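Local coordinates for protein SusD homolog (Bacteroides ovatus, PDB 4F53) that probably binds glycans, possibly mucin O-glycans, at the cell surface as a SusD-type outer-membrane lipoprotein built on a TPR-like helical framework, at residues A[38-43]-A[49-54]; A[44-49]-A[90-95]; A[110-115]-A[176-181]; A[181-186]-A[191-196]. All coordinates share one frame; numbering follows the deposited sequence. Where two conformers were deposited one is given.

How the interactions relate
All four contacts lie in the helical, TPR-like part of this SusD-family chain and fall into two pairs, interactions 1 and 2 preceding 3 and 4 in the chain. Interactions 1 and 2 have centres about 7 Å apart, share Tyr49 and both use helix 44-58; their segments alternate along the chain, and Gln43 OE1 lies 2.6 Å from Lys95 NZ, a probable hydrogen bond between them. Interactions 3 and 4 have centres about 8 Å apart, share Ser181 and meet where Phe178 packs on Trp193. Between the pairs, Met39 CE touches Ile185 CD1 at 3.5 Å. Helix 110-131 carries interaction 3 and also packs beside the other three, so one helix borders both pairs.

Interaction 1 (A[38-43]-A[49-54]); sequences LMMPEQ and YVDCLM
Met40 and Pro41 meet Val50 and Asp51 mainly through weak van der Waals contact, since no direct hydrogen bond joins the two segments. The selenium of Met40, a selenomethionine in this crystal, lies 3.7 Å from Asp51 OD1. Its CG is anti to the backbone N (chi1 -162°), and a bend at chi2 (67°) then brings the selenium against the carboxylate. Pro41 offers one flank of its ring: CD is 3.7 Å from Asp51 OD2, while CG touches the CG2 branch of Val50 at 4.1 Å, the two side chains crossing at about a right angle.

The loop 38-43 links helix 25-37 to helix 44-58 and touches the latter one to two turns on, at Val50 and Asp51; this is one of the helices of the TPR-like, SusD-family fold. Helix 44-58 makes a wider pi-type turn here, with Met54 N bonded to Tyr49 O at 2.8 Å.

Polar links run through a water and an arginine. The water donates to Pro41 O at 2.7 Å and to Asp51 OD2, bridging loop and helix. Asp51 OD1 forms a salt bridge with Arg126 of helix 110-131, and the same guanidinium group also bonds to Met39 O. An alanine in place of Asp51 would remove the carboxylate, and is likely to leave Arg126 without its anionic mate and the bridging water without its hold on the helix.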
loop_
_atom_site.group_PDB
_atom_site.type_symbol
_atom_site.label_atom_id
_atom_site.label_comp_id
_atom_site.label_asym_id
_atom_site.label_seq_id
_atom_site.Cartn_x
_atom_site.Cartn_y
_atom_site.Cartn_z
ATOM N N LEU A 38 10.862 5.568 -7.070
ATOM C CA LEU A 38 9.938 6.288 -6.184
ATOM C C LEU A 38 8.528 5.685 -6.111
ATOM O O LEU A 38 7.747 6.103 -5.238
ATOM C CB LEU A 38 9.893 7.798 -6.527
ATOM C CG LEU A 38 11.225 8.510 -6.193
ATOM C CD1 LEU A 38 11.358 9.835 -6.937
ATOM C CD2 LEU A 38 11.443 8.642 -4.663
HETATM N N MSE A 39 8.216 4.660 -6.938
HETATM C CA MSE A 39 6.908 3.978 -6.822
HETATM C C MSE A 39 6.790 3.228 -5.482
HETATM O O MSE A 39 5.701 3.077 -4.933
HETATM C CB MSE A 39 6.709 2.981 -7.984
HETATM C CG MSE A 39 6.729 3.674 -9.359
HETATM SE SE MSE A 39 5.966 2.521 -10.728
HETATM C CE MSE A 39 7.393 1.360 -10.943
HETATM N N MSE A 40 7.932 2.728 -4.989
HETATM C CA MSE A 40 8.085 1.948 -3.749
HETATM C C MSE A 40 9.527 2.223 -3.296
HETATM O O MSE A 40 10.432 1.428 -3.579
HETATM C CB MSE A 40 7.809 0.461 -4.059
HETATM C CG MSE A 40 7.519 -0.363 -2.816
HETATM SE SE MSE A 40 5.825 0.132 -1.958
HETATM C CE MSE A 40 4.656 -0.367 -3.443
ATOM N N PRO A 41 9.771 3.430 -2.717
ATOM C CA PRO A 41 11.159 3.890 -2.507
ATOM C C PRO A 41 12.060 2.996 -1.670
ATOM O O PRO A 41 11.661 2.441 -0.662
ATOM C CB PRO A 41 11.005 5.264 -1.860
ATOM C CG PRO A 41 9.548 5.385 -1.501
ATOM C CD PRO A 41 8.795 4.508 -2.418
ATOM N N GLU A 42 13.296 2.865 -2.146
ATOM C CA GLU A 42 14.360 2.081 -1.549
ATOM C C GLU A 42 15.092 2.845 -0.431
ATOM O O GLU A 42 15.469 2.206 0.561
ATOM C CB GLU A 42 15.355 1.660 -2.626
ATOM C CG GLU A 42 16.451 0.764 -2.092
ATOM C CD GLU A 42 17.517 0.349 -3.080
ATOM O OE1 GLU A 42 17.189 0.151 -4.270
ATOM O OE2 GLU A 42 18.679 0.190 -2.650
ATOM N N GLN A 43 15.316 4.181 -0.609
ATOM C CA GLN A 43 16.012 5.022 0.363
ATOM C C GLN A 43 15.394 4.769 1.741
ATOM O O GLN A 43 14.200 5.044 1.944
ATOM C CB GLN A 43 15.949 6.504 -0.054
ATOM C CG GLN A 43 16.983 7.406 0.648
ATOM C CD GLN A 43 16.757 8.884 0.367
ATOM O OE1 GLN A 43 15.927 9.261 -0.451
ATOM N NE2 GLN A 43 17.480 9.764 1.051
ATOM N N TYR A 49 9.473 6.233 6.723
ATOM C CA TYR A 49 8.311 7.043 7.006
ATOM C C TYR A 49 7.105 6.622 6.194
ATOM O O TYR A 49 6.078 6.292 6.771
ATOM C CB TYR A 49 8.594 8.531 6.767
ATOM C CG TYR A 49 9.678 9.057 7.673
ATOM C CD1 TYR A 49 9.385 9.493 8.965
ATOM C CD2 TYR A 49 11.005 9.091 7.256
ATOM C CE1 TYR A 49 10.392 9.945 9.825
ATOM C CE2 TYR A 49 12.019 9.536 8.106
ATOM C CZ TYR A 49 11.703 9.982 9.382
ATOM O OH TYR A 49 12.695 10.420 10.224
ATOM N N VAL A 50 7.218 6.641 4.873
ATOM C CA VAL A 50 6.060 6.456 3.994
ATOM C C VAL A 50 5.557 5.033 3.936
ATOM O O VAL A 50 4.350 4.854 3.899
ATOM C CB VAL A 50 6.259 7.057 2.570
ATOM C CG1 VAL A 50 6.513 8.571 2.664
ATOM C CG2 VAL A 50 7.377 6.365 1.790
ATOM N N ASP A 51 6.447 4.035 3.936
ATOM C CA ASP A 51 6.023 2.652 3.773
ATOM C C ASP A 51 5.978 1.858 5.065
ATOM O O ASP A 51 5.219 0.898 5.177
ATOM C CB ASP A 51 6.943 1.943 2.772
ATOM C CG ASP A 51 6.652 2.341 1.330
ATOM O OD1 ASP A 51 5.432 2.397 0.946
ATOM O OD2 ASP A 51 7.618 2.591 0.581
ATOM N N CYS A 52 6.788 2.220 6.023
ATOM C CA CYS A 52 6.820 1.447 7.234
ATOM C C CYS A 52 6.010 2.128 8.341
ATOM O O CYS A 52 4.996 1.590 8.768
ATOM C CB CYS A 52 8.259 1.180 7.660
ATOM S SG CYS A 52 8.408 0.136 9.129
ATOM N N LEU A 53 6.443 3.300 8.790
ATOM C CA LEU A 53 5.815 3.996 9.904
ATOM C C LEU A 53 4.402 4.470 9.569
ATOM O O LEU A 53 3.522 4.417 10.429
ATOM C CB LEU A 53 6.692 5.197 10.363
ATOM C CG LEU A 53 7.994 4.861 11.096
ATOM C CD1 LEU A 53 8.980 6.024 10.982
ATOM C CD2 LEU A 53 7.736 4.537 12.559
HETATM N N MSE A 54 4.176 4.940 8.342
HETATM C CA MSE A 54 2.853 5.425 7.996
HETATM C C MSE A 54 1.968 4.304 7.442
HETATM O O MSE A 54 1.077 3.852 8.158
HETATM C CB MSE A 54 2.918 6.610 7.015
HETATM C CG MSE A 54 1.521 7.218 6.746
HETATM SE SE MSE A 54 1.535 8.555 5.358
HETATM C CE MSE A 54 1.708 7.365 3.771
HETATM O O HOH W 1 9.541 1.093 0.273
#

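Interaction 2 (A[44-49]-A[90-95]); sequences ENFSQY and NDFYSK
Phe46 carries an aromatic and aliphatic contact between two helices of the TPR-like fold, helix 44-58 and helix 82-106, which here run in roughly opposite senses with their axes 11.8 Å apart at closest. Its CG stands anti to the backbone N (chi1 179°), which sends the ring across to the second helix, among Asp91, Phe92 and Lys95. With Phe92 it makes a T-shaped, edge-to-face pair: the planes are 67° apart, and CZ of Phe46 points at the centre of the Phe92 face, 3.5 Å above its plane. Lys95 lies over one face of the Phe46 ring with its CE 3.9 Å from the centroid, a CH-pi contact. The ammonium group runs on to Gln43 OE1, its hydrogen-bond partner, and is at most weakly drawn to the ring. Asp91 adds its CB, which approaches CE1 of Phe46 to 3.4 Å. Behind the pair, Phe92 also packs on Val123 and Val127 of helix 110-131, tying a third helix to the contact. Beside the rings a water links the Asp91 carboxylate to the backbone of the other helix, donating to Asp91 OD2 at 2.7 Å and, over a longer 3.3 Å, to Asn45 O.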
loop_
_atom_site.group_PDB
_atom_site.type_symbol
_atom_site.label_atom_id
_atom_site.label_comp_id
_atom_site.label_asym_id
_atom_site.label_seq_id
_atom_site.Cartn_x
_atom_site.Cartn_y
_atom_site.Cartn_z
ATOM N N GLU A 44 16.193 4.161 2.641
ATOM C CA GLU A 44 15.792 3.726 3.977
ATOM C C GLU A 44 15.211 4.840 4.841
ATOM O O GLU A 44 14.260 4.559 5.551
ATOM C CB GLU A 44 16.933 2.995 4.719
ATOM C CG GLU A 44 18.177 3.838 4.957
ATOM C CD GLU A 44 19.312 3.153 5.690
ATOM O OE1 GLU A 44 19.640 1.995 5.346
ATOM O OE2 GLU A 44 19.911 3.798 6.577
ATOM N N ASN A 45 15.735 6.075 4.758
ATOM C CA ASN A 45 15.245 7.187 5.570
ATOM C C ASN A 45 14.012 7.854 4.935
ATOM O O ASN A 45 13.504 8.834 5.480
ATOM C CB ASN A 45 16.361 8.221 5.855
ATOM C CG ASN A 45 17.112 8.725 4.645
ATOM O OD1 ASN A 45 17.728 7.957 3.896
ATOM N ND2 ASN A 45 17.166 10.037 4.489
ATOM N N PHE A 46 13.524 7.345 3.799
ATOM C CA PHE A 46 12.325 7.878 3.171
ATOM C C PHE A 46 11.262 6.804 3.296
ATOM O O PHE A 46 10.174 7.064 3.808
ATOM C CB PHE A 46 12.558 8.308 1.712
ATOM C CG PHE A 46 11.328 8.851 1.003
ATOM C CD1 PHE A 46 10.482 9.768 1.634
ATOM C CD2 PHE A 46 11.059 8.507 -0.318
ATOM C CE1 PHE A 46 9.360 10.273 0.979
ATOM C CE2 PHE A 46 9.952 9.032 -0.974
ATOM C CZ PHE A 46 9.110 9.907 -0.318
ATOM N N SER A 47 11.633 5.573 2.913
ATOM C CA SER A 47 10.841 4.341 3.006
ATOM C C SER A 47 10.313 4.144 4.427
ATOM O O SER A 47 9.151 3.774 4.595
ATOM C CB SER A 47 11.700 3.131 2.606
ATOM O OG SER A 47 10.924 1.947 2.639
ATOM N N GLN A 48 11.169 4.366 5.441
ATOM C CA GLN A 48 10.807 4.188 6.853
ATOM C C GLN A 48 9.576 4.996 7.215
ATOM O O GLN A 48 8.709 4.482 7.905
ATOM C CB GLN A 48 11.957 4.553 7.801
ATOM C CG GLN A 48 11.678 3.999 9.183
ATOM C CD GLN A 48 12.764 4.175 10.181
ATOM O OE1 GLN A 48 13.613 5.061 10.091
ATOM N NE2 GLN A 48 12.715 3.329 11.180
ATOM N N TYR A 49 9.473 6.233 6.723
ATOM C CA TYR A 49 8.311 7.043 7.006
ATOM C C TYR A 49 7.105 6.622 6.194
ATOM O O TYR A 49 6.078 6.292 6.771
ATOM C CB TYR A 49 8.594 8.531 6.767
ATOM C CG TYR A 49 9.678 9.057 7.673
ATOM C CD1 TYR A 49 9.385 9.493 8.965
ATOM C CD2 TYR A 49 11.005 9.091 7.256
ATOM C CE1 TYR A 49 10.392 9.945 9.825
ATOM C CE2 TYR A 49 12.019 9.536 8.106
ATOM C CZ TYR A 49 11.703 9.982 9.382
ATOM O OH TYR A 49 12.695 10.420 10.224
ATOM N N ASN A 90 5.862 16.608 0.879
ATOM C CA ASN A 90 6.986 17.373 0.338
ATOM C C ASN A 90 8.094 16.528 -0.255
ATOM O O ASN A 90 8.599 16.896 -1.309
ATOM C CB ASN A 90 7.595 18.305 1.404
ATOM C CG ASN A 90 6.706 19.472 1.767
ATOM O OD1 ASN A 90 5.678 19.321 2.431
ATOM N ND2 ASN A 90 7.084 20.669 1.338
ATOM N N ASP A 91 8.493 15.423 0.406
ATOM C CA ASP A 91 9.603 14.611 -0.073
ATOM C C ASP A 91 9.289 13.893 -1.379
ATOM O O ASP A 91 10.203 13.725 -2.173
ATOM C CB ASP A 91 10.101 13.637 1.001
ATOM C CG ASP A 91 10.898 14.282 2.128
ATOM O OD1 ASP A 91 10.682 15.496 2.404
ATOM O OD2 ASP A 91 11.732 13.582 2.734
ATOM N N PHE A 92 8.026 13.548 -1.666
ATOM C CA PHE A 92 7.705 12.963 -2.973
ATOM C C PHE A 92 7.899 13.982 -4.097
ATOM O O PHE A 92 8.452 13.623 -5.134
ATOM C CB PHE A 92 6.292 12.396 -3.029
ATOM C CG PHE A 92 6.189 10.991 -2.493
ATOM C CD1 PHE A 92 6.754 9.919 -3.183
ATOM C CD2 PHE A 92 5.512 10.732 -1.311
ATOM C CE1 PHE A 92 6.649 8.618 -2.690
ATOM C CE2 PHE A 92 5.393 9.430 -0.832
ATOM C CZ PHE A 92 5.971 8.387 -1.517
ATOM N N TYR A 93 7.510 15.253 -3.867
ATOM C CA TYR A 93 7.655 16.329 -4.859
ATOM C C TYR A 93 9.132 16.682 -5.092
ATOM O O TYR A 93 9.527 16.800 -6.247
ATOM C CB TYR A 93 6.840 17.580 -4.463
ATOM C CG TYR A 93 5.355 17.399 -4.710
ATOM C CD1 TYR A 93 4.560 16.673 -3.819
ATOM C CD2 TYR A 93 4.751 17.912 -5.856
ATOM C CE1 TYR A 93 3.200 16.486 -4.053
ATOM C CE2 TYR A 93 3.391 17.730 -6.098
ATOM C CZ TYR A 93 2.619 17.029 -5.188
ATOM O OH TYR A 93 1.292 16.831 -5.437
ATOM N N SER A 94 9.948 16.800 -4.013
ATOM C CA SER A 94 11.394 17.115 -4.058
ATOM C C SER A 94 12.197 16.038 -4.770
ATOM O O SER A 94 13.175 16.329 -5.470
ATOM C CB SER A 94 11.962 17.248 -2.644
ATOM O OG SER A 94 11.243 18.187 -1.866
ATOM N N LYS A 95 11.810 14.783 -4.540
ATOM C CA LYS A 95 12.541 13.652 -5.095
ATOM C C LYS A 95 12.091 13.297 -6.507
ATOM O O LYS A 95 12.917 12.807 -7.276
ATOM C CB LYS A 95 12.418 12.423 -4.187
ATOM C CG LYS A 95 13.121 12.611 -2.850
ATOM C CD LYS A 95 12.801 11.445 -1.938
ATOM C CE LYS A 95 13.228 11.708 -0.519
ATOM N NZ LYS A 95 14.690 11.579 -0.369
HETATM O O HOH W 2 13.266 11.454 3.556
#

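Interaction 3 (A[110-115]-A[176-181]); sequences ELFLSL and QSFSSS
Phe178 is the bump here, and the hollow it fills is lined by Leu111, Phe112 and Leu115 on the first two turns of helix 110-131. Its CG sits between the backbone N and the carbonyl carbon, the crowded position (chi1 59°), a torsion that aims the ring from the extended loop straight at the helix. Each wall of the hollow takes a different part of the ring. Leu115 comes from the opposite direction and lays its CD1 methyl over one face, 3.9 Å from the centroid, a CH-pi contact in which CD1 is nearest to CZ of Phe178, at 3.5 Å. Leu111, one turn earlier, crosses Phe178 at about a right angle; its CD2 methyl lodges by the root of the ring, 3.7 Å from CD1 of Phe178 and nearly as close to the Phe178 CB. On the other flank Phe112 brings CZ to within 4.1 Å of CD2 of Phe178, the ring planes steeply inclined at 74°, in an oblique pairing that is neither a stack nor a T. No hydrogen bond joins the two segments; apolar packing and the CH-pi contact hold the ring. The loop is also held by backbone bonds between Phe178 and Gly188, and Leu111 packs further on Leu170 and Phe173. Phe178 thus seats the connection between helix 152-173 and helix 190-207 on helix 110-131, within the mainly helical, TPR-like framework of the SusD family.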
loop_
_atom_site.group_PDB
_atom_site.type_symbol
_atom_site.label_atom_id
_atom_site.label_comp_id
_atom_site.label_asym_id
_atom_site.label_seq_id
_atom_site.Cartn_x
_atom_site.Cartn_y
_atom_site.Cartn_z
ATOM N N GLU A 110 9.353 8.801 -27.258
ATOM C CA GLU A 110 7.975 8.516 -26.891
ATOM C C GLU A 110 7.866 7.412 -25.825
ATOM O O GLU A 110 7.019 7.510 -24.939
ATOM C CB GLU A 110 7.205 8.113 -28.154
ATOM C CG GLU A 110 5.691 8.182 -28.031
ATOM C CD GLU A 110 4.913 7.744 -29.262
ATOM O OE1 GLU A 110 5.491 7.038 -30.123
ATOM O OE2 GLU A 110 3.715 8.095 -29.353
ATOM N N LEU A 111 8.717 6.382 -25.902
ATOM C CA LEU A 111 8.682 5.278 -24.962
ATOM C C LEU A 111 9.158 5.725 -23.565
ATOM O O LEU A 111 8.509 5.391 -22.561
ATOM C CB LEU A 111 9.518 4.096 -25.493
ATOM C CG LEU A 111 9.614 2.843 -24.592
ATOM C CD1 LEU A 111 8.245 2.244 -24.301
ATOM C CD2 LEU A 111 10.471 1.791 -25.225
ATOM N N PHE A 112 10.263 6.495 -23.502
ATOM C CA PHE A 112 10.836 6.966 -22.243
ATOM C C PHE A 112 9.963 8.034 -21.584
ATOM O O PHE A 112 9.887 8.088 -20.362
ATOM C CB PHE A 112 12.272 7.465 -22.462
ATOM C CG PHE A 112 13.289 6.378 -22.204
ATOM C CD1 PHE A 112 13.541 5.394 -23.160
ATOM C CD2 PHE A 112 13.962 6.302 -20.982
ATOM C CE1 PHE A 112 14.457 4.358 -22.901
ATOM C CE2 PHE A 112 14.892 5.279 -20.730
ATOM C CZ PHE A 112 15.127 4.310 -21.686
ATOM N N LEU A 113 9.281 8.849 -22.384
ATOM C CA LEU A 113 8.383 9.887 -21.870
ATOM C C LEU A 113 7.094 9.250 -21.346
ATOM O O LEU A 113 6.539 9.731 -20.353
ATOM C CB LEU A 113 8.082 10.942 -22.947
ATOM C CG LEU A 113 9.274 11.745 -23.426
ATOM C CD1 LEU A 113 8.982 12.369 -24.775
ATOM C CD2 LEU A 113 9.750 12.756 -22.368
ATOM N N SER A 114 6.659 8.135 -21.978
ATOM C CA SER A 114 5.477 7.388 -21.562
ATOM C C SER A 114 5.739 6.658 -20.249
ATOM O O SER A 114 4.888 6.661 -19.363
ATOM C CB SER A 114 5.042 6.420 -22.655
ATOM O OG SER A 114 4.450 7.177 -23.697
ATOM N N LEU A 115 6.939 6.076 -20.109
ATOM C CA LEU A 115 7.339 5.403 -18.877
ATOM C C LEU A 115 7.498 6.420 -17.731
ATOM O O LEU A 115 7.037 6.161 -16.630
ATOM C CB LEU A 115 8.636 4.636 -19.093
ATOM C CG LEU A 115 8.519 3.335 -19.856
ATOM C CD1 LEU A 115 9.884 2.864 -20.253
ATOM C CD2 LEU A 115 7.798 2.273 -19.040
ATOM N N GLN A 176 9.079 -5.244 -28.881
ATOM C CA GLN A 176 10.356 -4.523 -28.875
ATOM C C GLN A 176 10.770 -4.282 -27.417
ATOM O O GLN A 176 9.919 -4.156 -26.525
ATOM C CB GLN A 176 10.292 -3.190 -29.657
ATOM C CG GLN A 176 9.993 -3.341 -31.151
ATOM C CD GLN A 176 9.983 -2.024 -31.906
ATOM O OE1 GLN A 176 9.436 -1.008 -31.459
ATOM N NE2 GLN A 176 10.541 -2.027 -33.110
ATOM N N SER A 177 12.079 -4.249 -27.185
ATOM C CA SER A 177 12.649 -4.038 -25.862
ATOM C C SER A 177 13.496 -2.778 -25.836
ATOM O O SER A 177 14.058 -2.400 -26.855
ATOM C CB SER A 177 13.493 -5.246 -25.453
ATOM O OG SER A 177 14.109 -5.071 -24.186
ATOM N N PHE A 178 13.589 -2.132 -24.673
ATOM C CA PHE A 178 14.439 -0.956 -24.476
ATOM C C PHE A 178 15.597 -1.398 -23.571
ATOM O O PHE A 178 15.628 -2.562 -23.154
ATOM C CB PHE A 178 13.677 0.262 -23.937
ATOM C CG PHE A 178 12.981 0.093 -22.608
ATOM C CD1 PHE A 178 11.687 -0.418 -22.542
ATOM C CD2 PHE A 178 13.583 0.530 -21.432
ATOM C CE1 PHE A 178 11.026 -0.531 -21.312
ATOM C CE2 PHE A 178 12.920 0.425 -20.205
ATOM C CZ PHE A 178 11.653 -0.115 -20.152
ATOM N N SER A 179 16.576 -0.515 -23.331
ATOM C CA SER A 179 17.784 -0.831 -22.570
ATOM C C SER A 179 17.461 -1.307 -21.161
ATOM O O SER A 179 16.807 -0.601 -20.389
ATOM C CB SER A 179 18.722 0.365 -22.533
ATOM O OG SER A 179 19.968 0.015 -21.947
ATOM N N SER A 180 17.920 -2.530 -20.845
ATOM C CA SER A 180 17.694 -3.195 -19.568
ATOM C C SER A 180 18.326 -2.438 -18.383
ATOM O O SER A 180 17.832 -2.563 -17.257
ATOM C CB SER A 180 18.216 -4.624 -19.620
ATOM O OG SER A 180 19.625 -4.640 -19.750
ATOM N N SER A 181 19.370 -1.627 -18.635
ATOM C CA SER A 181 20.023 -0.851 -17.588
ATOM C C SER A 181 19.134 0.303 -17.070
ATOM O O SER A 181 19.414 0.805 -15.977
ATOM C CB SER A 181 21.370 -0.306 -18.067
ATOM O OG SER A 181 21.200 0.602 -19.145
#

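Interaction 4 (A[181-186]-A[191-196]); sequences SADRIY and SAWYKF
An Asx turn headed by Asp183 shapes the loop leading into helix 190-207 of this TPR-like fold, and the same carboxylate ties that loop to Trp193 on the helix. With CG anti to its own N (chi1 178°), Asp183 turns OD1 back over the loop to accept from Ile185 N at 2.9 Å and Tyr186 N at 3.0 Å, both coming from the same face of the carboxylate. OD2 takes the indole N-H of Trp193, NE1 lying 2.8 Å away, and a further bond from Gly188 N. The indole also receives Tyr186 in a T-shaped, edge-to-face pair, the planes 81° apart and CD2 of Tyr186 directed at the indole face. A phenylalanine in place of Trp193 would have no N-H for Asp183 OD2, and is likely to leave that oxygen short of a donor and a gap beside Ile185, whose CD1 packs on CH2 of the indole. Tyr186 is gripped on both faces, by CG2 of its neighbour Ile185 over the ring centre and by Ala192 from the helix. Its hydroxyl bonds to Asp239 O. On the Ala192 side the methyl carbon CB stands 3.6 Å from the Tyr186 ring centroid, a CH-pi contact over the face.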
loop_
_atom_site.group_PDB
_atom_site.type_symbol
_atom_site.label_atom_id
_atom_site.label_comp_id
_atom_site.label_asym_id
_atom_site.label_seq_id
_atom_site.Cartn_x
_atom_site.Cartn_y
_atom_site.Cartn_z
ATOM N N SER A 181 19.370 -1.627 -18.635
ATOM C CA SER A 181 20.023 -0.851 -17.588
ATOM C C SER A 181 19.134 0.303 -17.070
ATOM O O SER A 181 19.414 0.805 -15.977
ATOM C CB SER A 181 21.370 -0.306 -18.067
ATOM O OG SER A 181 21.200 0.602 -19.145
ATOM N N ALA A 182 18.089 0.731 -17.844
ATOM C CA ALA A 182 17.155 1.799 -17.443
ATOM C C ALA A 182 15.935 1.226 -16.701
ATOM O O ALA A 182 15.064 1.994 -16.288
ATOM C CB ALA A 182 16.687 2.572 -18.670
ATOM N N ASP A 183 15.861 -0.113 -16.532
ATOM C CA ASP A 183 14.691 -0.748 -15.926
ATOM C C ASP A 183 15.083 -1.897 -15.008
ATOM O O ASP A 183 15.442 -2.975 -15.475
ATOM C CB ASP A 183 13.757 -1.232 -17.055
ATOM C CG ASP A 183 12.492 -1.977 -16.656
ATOM O OD1 ASP A 183 12.122 -1.937 -15.451
ATOM O OD2 ASP A 183 11.854 -2.569 -17.549
ATOM N N ARG A 184 14.956 -1.685 -13.702
ATOM C CA ARG A 184 15.295 -2.703 -12.705
ATOM C C ARG A 184 14.060 -3.495 -12.276
ATOM O O ARG A 184 14.109 -4.227 -11.286
ATOM C CB ARG A 184 15.986 -2.059 -11.484
ATOM C CG ARG A 184 17.266 -1.320 -11.840
ATOM C CD ARG A 184 17.957 -0.712 -10.616
ATOM N NE ARG A 184 18.585 -1.739 -9.777
ATOM C CZ ARG A 184 19.756 -2.313 -10.038
ATOM N NH1 ARG A 184 20.451 -1.964 -11.113
ATOM N NH2 ARG A 184 20.228 -3.257 -9.244
ATOM N N ILE A 185 12.967 -3.388 -13.039
ATOM C CA ILE A 185 11.746 -4.124 -12.757
ATOM C C ILE A 185 11.507 -5.190 -13.831
ATOM O O ILE A 185 11.318 -6.356 -13.483
ATOM C CB ILE A 185 10.510 -3.173 -12.573
ATOM C CG1 ILE A 185 10.681 -2.308 -11.286
ATOM C CG2 ILE A 185 9.184 -3.981 -12.540
ATOM C CD1 ILE A 185 9.626 -1.305 -11.027
ATOM N N TYR A 186 11.459 -4.797 -15.114
ATOM C CA TYR A 186 11.163 -5.715 -16.219
ATOM C C TYR A 186 12.302 -5.843 -17.228
ATOM O O TYR A 186 12.147 -6.545 -18.240
ATOM C CB TYR A 186 9.885 -5.294 -16.948
ATOM C CG TYR A 186 8.633 -5.421 -16.112
ATOM C CD1 TYR A 186 8.286 -6.636 -15.514
ATOM C CD2 TYR A 186 7.730 -4.370 -16.018
ATOM C CE1 TYR A 186 7.090 -6.779 -14.803
ATOM C CE2 TYR A 186 6.552 -4.487 -15.276
ATOM C CZ TYR A 186 6.225 -5.703 -14.697
ATOM O OH TYR A 186 5.054 -5.823 -14.017
ATOM N N SER A 191 6.398 -5.179 -23.245
ATOM C CA SER A 191 5.130 -5.927 -23.146
ATOM C C SER A 191 4.751 -6.192 -21.670
ATOM O O SER A 191 3.573 -6.244 -21.340
ATOM C CB SER A 191 5.213 -7.234 -23.933
ATOM O OG SER A 191 6.083 -8.169 -23.318
ATOM N N ALA A 192 5.752 -6.331 -20.792
ATOM C CA ALA A 192 5.545 -6.482 -19.351
ATOM C C ALA A 192 4.997 -5.159 -18.746
ATOM O O ALA A 192 4.149 -5.202 -17.865
ATOM C CB ALA A 192 6.840 -6.892 -18.676
ATOM N N TRP A 193 5.433 -4.001 -19.282
ATOM C CA TRP A 193 4.995 -2.657 -18.891
ATOM C C TRP A 193 3.579 -2.384 -19.374
ATOM O O TRP A 193 2.845 -1.662 -18.706
ATOM C CB TRP A 193 5.976 -1.580 -19.414
ATOM C CG TRP A 193 7.181 -1.457 -18.533
ATOM C CD1 TRP A 193 8.471 -1.746 -18.868
ATOM C CD2 TRP A 193 7.201 -1.070 -17.146
ATOM N NE1 TRP A 193 9.297 -1.546 -17.784
ATOM C CE2 TRP A 193 8.537 -1.179 -16.702
ATOM C CE3 TRP A 193 6.199 -0.728 -16.206
ATOM C CZ2 TRP A 193 8.910 -0.906 -15.381
ATOM C CZ3 TRP A 193 6.571 -0.467 -14.895
ATOM C CH2 TRP A 193 7.911 -0.534 -14.501
ATOM N N TYR A 194 3.209 -2.964 -20.531
ATOM C CA TYR A 194 1.869 -2.908 -21.128
ATOM C C TYR A 194 0.881 -3.556 -20.170
ATOM O O TYR A 194 -0.167 -2.971 -19.902
ATOM C CB TYR A 194 1.851 -3.618 -22.503
ATOM C CG TYR A 194 0.497 -3.606 -23.182
ATOM C CD1 TYR A 194 0.044 -2.475 -23.858
ATOM C CD2 TYR A 194 -0.339 -4.723 -23.144
ATOM C CE1 TYR A 194 -1.202 -2.457 -24.487
ATOM C CE2 TYR A 194 -1.597 -4.710 -23.756
ATOM C CZ TYR A 194 -2.019 -3.576 -24.436
ATOM O OH TYR A 194 -3.246 -3.541 -25.056
ATOM N N LYS A 195 1.231 -4.753 -19.633
ATOM C CA LYS A 195 0.402 -5.484 -18.662
ATOM C C LYS A 195 0.296 -4.724 -17.361
ATOM O O LYS A 195 -0.779 -4.690 -16.775
ATOM C CB LYS A 195 0.966 -6.897 -18.386
ATOM C CG LYS A 195 0.912 -7.810 -19.607
ATOM C CD LYS A 195 1.220 -9.220 -19.191
ATOM C CE LYS A 195 1.665 -10.056 -20.357
ATOM N NZ LYS A 195 1.907 -11.460 -19.938
ATOM N N PHE A 196 1.405 -4.099 -16.909
ATOM C CA PHE A 196 1.457 -3.300 -15.674
ATOM C C PHE A 196 0.497 -2.105 -15.800
ATOM O O PHE A 196 -0.289 -1.876 -14.881
ATOM C CB PHE A 196 2.915 -2.821 -15.410
ATOM C CG PHE A 196 3.132 -1.935 -14.200
ATOM C CD1 PHE A 196 2.838 -0.575 -14.250
ATOM C CD2 PHE A 196 3.631 -2.460 -13.016
ATOM C CE1 PHE A 196 3.019 0.240 -13.119
ATOM C CE2 PHE A 196 3.841 -1.646 -11.896
ATOM C CZ PHE A 196 3.547 -0.301 -11.955
#